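Local atomic coordinates of titin (Homo sapiens, PDB entry 3LCY), a protein that spans half a sarcomere of striated muscle, from Z-disc to M-line, as a giant scaffold of immunoglobulin-like and fibronectin type III domains, and carries a protein kinase domain. Residues A[19-24]-A[66-72]; A[130-135]-A[154-159]. The contacts are given in a common frame with arbitrary orientation. Residue numbers count along the deposited sequence, not the author numbering.

Interaction 1 (A[19-24]-A[66-72])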
loop_
_atom_site.group_PDB
_atom_site.type_symbol
_atom_site.label_atom_id
_atom_site.label_comp_id
_atom_site.label_asym_id
_atom_site.label_seq_id
_atom_site.Cartn_x
_atom_site.Cartn_y
_atom_site.Cartn_z
ATOM N N THR A 19 2.131 -11.267 3.996
ATOM C CA THR A 19 3.339 -11.251 4.807
ATOM C C THR A 19 3.437 -9.945 5.583
ATOM O O THR A 19 2.878 -8.925 5.176
ATOM C CB THR A 19 4.603 -11.417 3.946
ATOM O OG1 THR A 19 5.699 -11.829 4.772
ATOM C CG2 THR A 19 4.953 -10.107 3.259
ATOM N N LYS A 20 4.149 -9.981 6.703
ATOM C CA LYS A 20 4.352 -8.784 7.508
ATOM C C LYS A 20 5.271 -7.808 6.787
ATOM O O LYS A 20 6.329 -8.193 6.287
ATOM C CB LYS A 20 4.943 -9.139 8.873
ATOM C CG LYS A 20 5.349 -7.927 9.698
ATOM C CD LYS A 20 6.124 -8.328 10.942
ATOM C CE LYS A 20 6.576 -7.105 11.727
ATOM N NZ LYS A 20 7.390 -7.475 12.918
ATOM N N LEU A 21 4.859 -6.545 6.729
ATOM C CA LEU A 21 5.670 -5.512 6.100
ATOM C C LEU A 21 7.063 -5.493 6.721
ATOM O O LEU A 21 7.208 -5.438 7.942
ATOM C CB LEU A 21 5.003 -4.142 6.241
ATOM C CG LEU A 21 5.761 -2.952 5.650
ATOM C CD1 LEU A 21 6.097 -3.198 4.186
ATOM C CD2 LEU A 21 4.963 -1.669 5.806
ATOM N N GLY A 22 8.083 -5.548 5.874
ATOM C CA GLY A 22 9.455 -5.587 6.343
ATOM C C GLY A 22 10.034 -6.987 6.282
ATOM O O GLY A 22 11.247 -7.170 6.372
ATOM N N GLU A 23 9.162 -7.977 6.129
ATOM C CA GLU A 23 9.591 -9.369 6.049
ATOM C C GLU A 23 9.547 -9.886 4.616
ATOM O O GLU A 23 9.065 -9.202 3.714
ATOM C CB GLU A 23 8.726 -10.248 6.955
ATOM C CG GLU A 23 8.839 -9.903 8.429
ATOM C CD GLU A 23 10.241 -10.120 8.971
ATOM O OE1 GLU A 23 10.980 -10.954 8.404
ATOM O OE2 GLU A 23 10.602 -9.460 9.968
ATOM N N ALA A 24 10.052 -11.098 4.414
ATOM C CA ALA A 24 10.110 -11.696 3.086
ATOM C C ALA A 24 8.761 -12.268 2.661
ATOM O O ALA A 24 8.013 -12.802 3.481
ATOM C CB ALA A 24 11.179 -12.775 3.039
ATOM N N THR A 66 10.858 -14.054 -4.389
ATOM C CA THR A 66 10.914 -13.626 -3.008
ATOM C C THR A 66 11.062 -12.127 -2.966
ATOM O O THR A 66 12.003 -11.577 -3.518
ATOM C CB THR A 66 12.103 -14.247 -2.269
ATOM O OG1 THR A 66 11.993 -15.671 -2.296
ATOM C CG2 THR A 66 12.133 -13.779 -0.825
ATOM N N VAL A 67 10.133 -11.469 -2.293
ATOM C CA VAL A 67 10.185 -10.027 -2.183
ATOM C C VAL A 67 10.503 -9.648 -0.755
ATOM O O VAL A 67 9.818 -10.067 0.167
ATOM C CB VAL A 67 8.840 -9.384 -2.557
ATOM C CG1 VAL A 67 8.906 -7.874 -2.399
ATOM C CG2 VAL A 67 8.439 -9.764 -3.967
ATOM N N MET A 68 11.546 -8.853 -0.572
ATOM C CA MET A 68 11.898 -8.421 0.758
ATOM C C MET A 68 11.171 -7.106 0.843
ATOM O O MET A 68 11.624 -6.098 0.321
ATOM C CB MET A 68 13.401 -8.224 0.886
ATOM C CG MET A 68 14.220 -9.409 0.432
ATOM S SD MET A 68 13.751 -10.956 1.201
ATOM C CE MET A 68 14.119 -10.621 2.910
ATOM N N THR A 69 10.030 -7.125 1.505
ATOM C CA THR A 69 9.233 -5.968 1.620
ATOM C C THR A 69 9.823 -4.893 2.469
ATOM O O THR A 69 10.346 -5.141 3.476
ATOM C CB THR A 69 7.848 -6.342 2.076
ATOM O OG1 THR A 69 7.866 -6.728 3.439
ATOM C CG2 THR A 69 7.360 -7.448 1.280
ATOM N N GLU A 70 9.738 -3.671 1.998
ATOM C CA GLU A 70 10.235 -2.564 2.730
ATOM C C GLU A 70 9.209 -1.484 2.875
ATOM O O GLU A 70 9.209 -0.776 3.813
ATOM C CB GLU A 70 11.462 -2.012 2.051
ATOM C CG GLU A 70 11.387 -2.011 0.570
ATOM C CD GLU A 70 12.445 -1.189 -0.096
ATOM O OE1 GLU A 70 13.263 -0.621 0.590
ATOM O OE2 GLU A 70 12.470 -1.098 -1.311
ATOM N N GLU A 71 8.329 -1.378 1.908
ATOM C CA GLU A 71 7.363 -0.308 1.840
ATOM C C GLU A 71 6.020 -0.774 1.391
ATOM O O GLU A 71 5.882 -1.788 0.836
ATOM C CB GLU A 71 7.863 0.815 0.940
ATOM C CG GLU A 71 7.955 0.440 -0.493
ATOM C CD GLU A 71 8.377 1.535 -1.398
ATOM O OE1 GLU A 71 8.615 2.626 -0.945
ATOM O OE2 GLU A 71 8.491 1.304 -2.585
ATOM N N GLN A 72 5.015 0.016 1.664
ATOM C CA GLN A 72 3.649 -0.301 1.348
ATOM C C GLN A 72 3.406 -0.538 -0.102
ATOM O O GLN A 72 2.565 -1.261 -0.455
ATOM C CB GLN A 72 2.718 0.768 1.878
ATOM C CG GLN A 72 2.219 0.450 3.207
ATOM C CD GLN A 72 1.453 1.538 3.846
ATOM O OE1 GLN A 72 0.723 1.313 4.760
ATOM N NE2 GLN A 72 1.613 2.709 3.376
#
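In the first of the two immunoglobulin I-set domains, the type II turn from K20 to E23, which joins strand 17-20 (A') to strand 24-34 (B), closes against the end of strand 62-68 (E) and the loop after it. T66 opens the contact modestly, its CG2 lying 4.1 Å from A24 CB. V67 sends its side chain into the core onto L27, while its O accepts a CA-H...O contact from A24 CA at 3.4 Å. M68 and A24 form an antiparallel non-hydrogen-bonded pair with both side chains on the same face of the sheet, where the short alanine accommodates the methionine methyl, M68 CE meeting A24 CB at 3.6 Å. T69 is the hub; threonine suits the place because its hydroxyl can accept and donate at once while its methyl packs. Its OG1 takes a hydrogen bond from G22 N (2.7 Å) and gives one to E23 O (2.8 Å), which also receives T69 N (3.2 Å). Its CG2 packs against T19 CG2 at 4.1 Å. G22 suits the turn because its positive phi would jam any side chain against the preceding carbonyl; G22 CA also makes a CA-H...O contact with T69 O at 3.0 Å. E70 turns its charge outward to K53, yet its backbone C lies 3.8 Å from L21 CD1. L21, at the turn corner, spreads over the loop and touches I128 of the next domain. E71 points its CB away from the turn, and its backbone O lies 3.6 Å from L21 CD1. At Q72, whose OE1 accepts from G129 N, the aliphatic CG rests 4.3 Å from L21 CD2.

Interaction 2 (A[130-135]-A[154-159])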
loop_
_atom_site.group_PDB
_atom_site.type_symbol
_atom_site.label_atom_id
_atom_site.label_comp_id
_atom_site.label_asym_id
_atom_site.label_seq_id
_atom_site.Cartn_x
_atom_site.Cartn_y
_atom_site.Cartn_z
ATOM N N ARG A 130 -1.433 -1.768 7.316
ATOM C CA ARG A 130 -2.047 -2.771 6.450
ATOM C C ARG A 130 -2.706 -3.834 7.317
ATOM O O ARG A 130 -2.090 -4.313 8.250
ATOM C CB ARG A 130 -1.028 -3.386 5.494
ATOM C CG ARG A 130 -0.639 -2.477 4.348
ATOM C CD ARG A 130 -1.856 -1.890 3.655
ATOM N NE ARG A 130 -1.496 -1.117 2.473
ATOM C CZ ARG A 130 -1.542 0.205 2.393
ATOM N NH1 ARG A 130 -1.943 0.919 3.425
ATOM N NH2 ARG A 130 -1.188 0.810 1.273
ATOM N N PRO A 131 -3.950 -4.205 7.046
ATOM C CA PRO A 131 -4.779 -3.695 5.951
ATOM C C PRO A 131 -5.184 -2.253 6.186
ATOM O O PRO A 131 -5.061 -1.765 7.301
ATOM C CB PRO A 131 -6.019 -4.583 6.027
ATOM C CG PRO A 131 -6.047 -5.064 7.421
ATOM C CD PRO A 131 -4.626 -5.284 7.777
ATOM N N VAL A 132 -5.662 -1.574 5.153
ATOM C CA VAL A 132 -6.023 -0.183 5.320
ATOM C C VAL A 132 -6.944 -0.064 6.517
ATOM O O VAL A 132 -7.949 -0.750 6.639
ATOM C CB VAL A 132 -6.722 0.332 4.059
ATOM C CG1 VAL A 132 -7.069 1.793 4.189
ATOM C CG2 VAL A 132 -5.847 0.094 2.862
ATOM N N PRO A 133 -6.556 0.837 7.407
ATOM C CA PRO A 133 -7.255 1.105 8.661
ATOM C C PRO A 133 -8.440 2.038 8.599
ATOM O O PRO A 133 -8.555 2.849 7.695
ATOM C CB PRO A 133 -6.170 1.764 9.500
ATOM C CG PRO A 133 -5.358 2.494 8.516
ATOM C CD PRO A 133 -5.379 1.702 7.244
ATOM N N ALA A 134 -9.318 1.920 9.585
ATOM C CA ALA A 134 -10.459 2.794 9.655
ATOM C C ALA A 134 -9.810 4.101 10.070
ATOM O O ALA A 134 -9.026 4.138 11.008
ATOM C CB ALA A 134 -11.416 2.316 10.702
ATOM N N MET A 135 -10.137 5.175 9.372
ATOM C CA MET A 135 -9.560 6.473 9.654
ATOM C C MET A 135 -10.629 7.407 10.177
ATOM O O MET A 135 -11.728 7.461 9.640
ATOM C CB MET A 135 -8.888 7.027 8.398
ATOM C CG MET A 135 -7.682 6.208 7.961
ATOM S SD MET A 135 -6.968 6.629 6.364
ATOM C CE MET A 135 -7.930 5.622 5.260
ATOM N N ASN A 154 -9.886 9.723 2.251
ATOM C CA ASN A 154 -9.092 8.641 2.818
ATOM C C ASN A 154 -8.528 7.701 1.753
ATOM O O ASN A 154 -9.255 7.202 0.894
ATOM C CB ASN A 154 -9.899 7.868 3.863
ATOM C CG ASN A 154 -10.092 8.654 5.145
ATOM O OD1 ASN A 154 -9.306 9.547 5.459
ATOM N ND2 ASN A 154 -11.138 8.325 5.892
ATOM N N THR A 155 -7.222 7.470 1.828
ATOM C CA THR A 155 -6.504 6.667 0.845
ATOM C C THR A 155 -5.645 5.621 1.552
ATOM O O THR A 155 -5.424 5.709 2.760
ATOM C CB THR A 155 -5.626 7.570 -0.057
ATOM O OG1 THR A 155 -6.458 8.257 -1.000
ATOM C CG2 THR A 155 -4.583 6.766 -0.819
ATOM N N GLU A 156 -5.173 4.629 0.803
ATOM C CA GLU A 156 -4.303 3.597 1.354
ATOM C C GLU A 156 -2.902 4.139 1.635
ATOM O O GLU A 156 -1.991 3.386 1.975
ATOM C CB GLU A 156 -4.228 2.387 0.418
ATOM C CG GLU A 156 -3.323 2.568 -0.791
ATOM C CD GLU A 156 -3.982 3.338 -1.921
ATOM O OE1 GLU A 156 -5.097 3.863 -1.723
ATOM O OE2 GLU A 156 -3.379 3.415 -3.012
ATOM N N HIS A 157 -2.737 5.451 1.505
ATOM C CA HIS A 157 -1.446 6.078 1.762
ATOM C C HIS A 157 -1.552 7.271 2.706
ATOM O O HIS A 157 -0.559 7.687 3.302
ATOM C CB HIS A 157 -0.778 6.502 0.451
ATOM C CG HIS A 157 -0.271 5.366 -0.364
ATOM N ND1 HIS A 157 0.594 4.404 0.133
ATOM C CD2 HIS A 157 -0.478 5.019 -1.664
ATOM C CE1 HIS A 157 0.880 3.531 -0.802
ATOM N NE2 HIS A 157 0.237 3.885 -1.912
ATOM N N TYR A 158 -2.752 7.824 2.846
ATOM C CA TYR A 158 -2.934 9.002 3.688
ATOM C C TYR A 158 -4.393 9.255 4.048
ATOM O O TYR A 158 -5.305 8.692 3.444
ATOM C CB TYR A 158 -2.363 10.245 2.994
ATOM C CG TYR A 158 -3.003 10.533 1.653
ATOM C CD1 TYR A 158 -2.338 10.243 0.469
ATOM C CD2 TYR A 158 -4.277 11.081 1.572
ATOM C CE1 TYR A 158 -2.920 10.498 -0.757
ATOM C CE2 TYR A 158 -4.868 11.340 0.350
ATOM C CZ TYR A 158 -4.184 11.045 -0.812
ATOM O OH TYR A 158 -4.760 11.294 -2.036
ATOM N N THR A 159 -4.598 10.114 5.042
ATOM C CA THR A 159 -5.919 10.638 5.347
ATOM C C THR A 159 -5.878 12.158 5.210
ATOM O O THR A 159 -5.087 12.833 5.872
ATOM C CB THR A 159 -6.383 10.230 6.756
ATOM O OG1 THR A 159 -7.596 10.918 7.079
ATOM C CG2 THR A 159 -5.319 10.561 7.788
HETATM O O HOH W 1 -12.237 10.125 8.168
#
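Here the loop between strands B (121-130) and C (134-139) of the second I-set domain meets the tight hairpin connecting strands D (150-154) and E (158-163), at the end of the domain that faces its predecessor. The polar tie comes from R130, which bends its long side chain (chi1 and chi2 both m) so that NH1 and NH2 both donate to a single backbone acceptor, E156 O, at 2.9 and 2.8 Å. Arginine suits the place because its fan of donors also serves E75 of the preceding domain, to which R130 NE makes a salt bridge. The hairpin holding E156 is fixed by T155 N to Y158 O (2.8 Å), with a weak return bond from Y158 N to T155 O (3.4 Å).

Van der Waals contacts bridge the gap between the two segments, which share no backbone-to-backbone hydrogen bonds. V132, branched and compact, sets CG2 3.7 Å from E156 CB. M135 is long enough to cross the gap: SD lies 3.7 Å from T159 CB, and CE reaches N154 CB at 3.3 Å and T155 O at 3.5 Å. Y127, from strand 121-130, backs both V132 and M135.

N154 uses its amide in two directions. OD1 accepts from T159 OG1 at 2.7 Å, linking strands D and E, while ND2 donates to a water 3.1 Å away that in turn donates to M135 O, also at 3.1 Å.

How the interactions relate
From the N terminus, interaction 1 comes first, bringing 66-72 back to 19-24 after the 41 intervening residues that carry strands B to E of the first domain. Strand 88-103 then leads the chain across to the second domain, where interaction 2 closes a shorter loop of 18 residues between 130-135 and 154-159. The two are in series, neither enclosing nor crossing the other, their centres about 18 Å apart. They nevertheless meet through Q72: its OE1 lies 3.0 Å from R130 NH1, and its NE2 3.8 Å from H157 ND1. Interaction 1 ties the A'-B turn to the loop after strand E, interaction 2 the B-C loop to the D-E hairpin, on the domain ends that face each other.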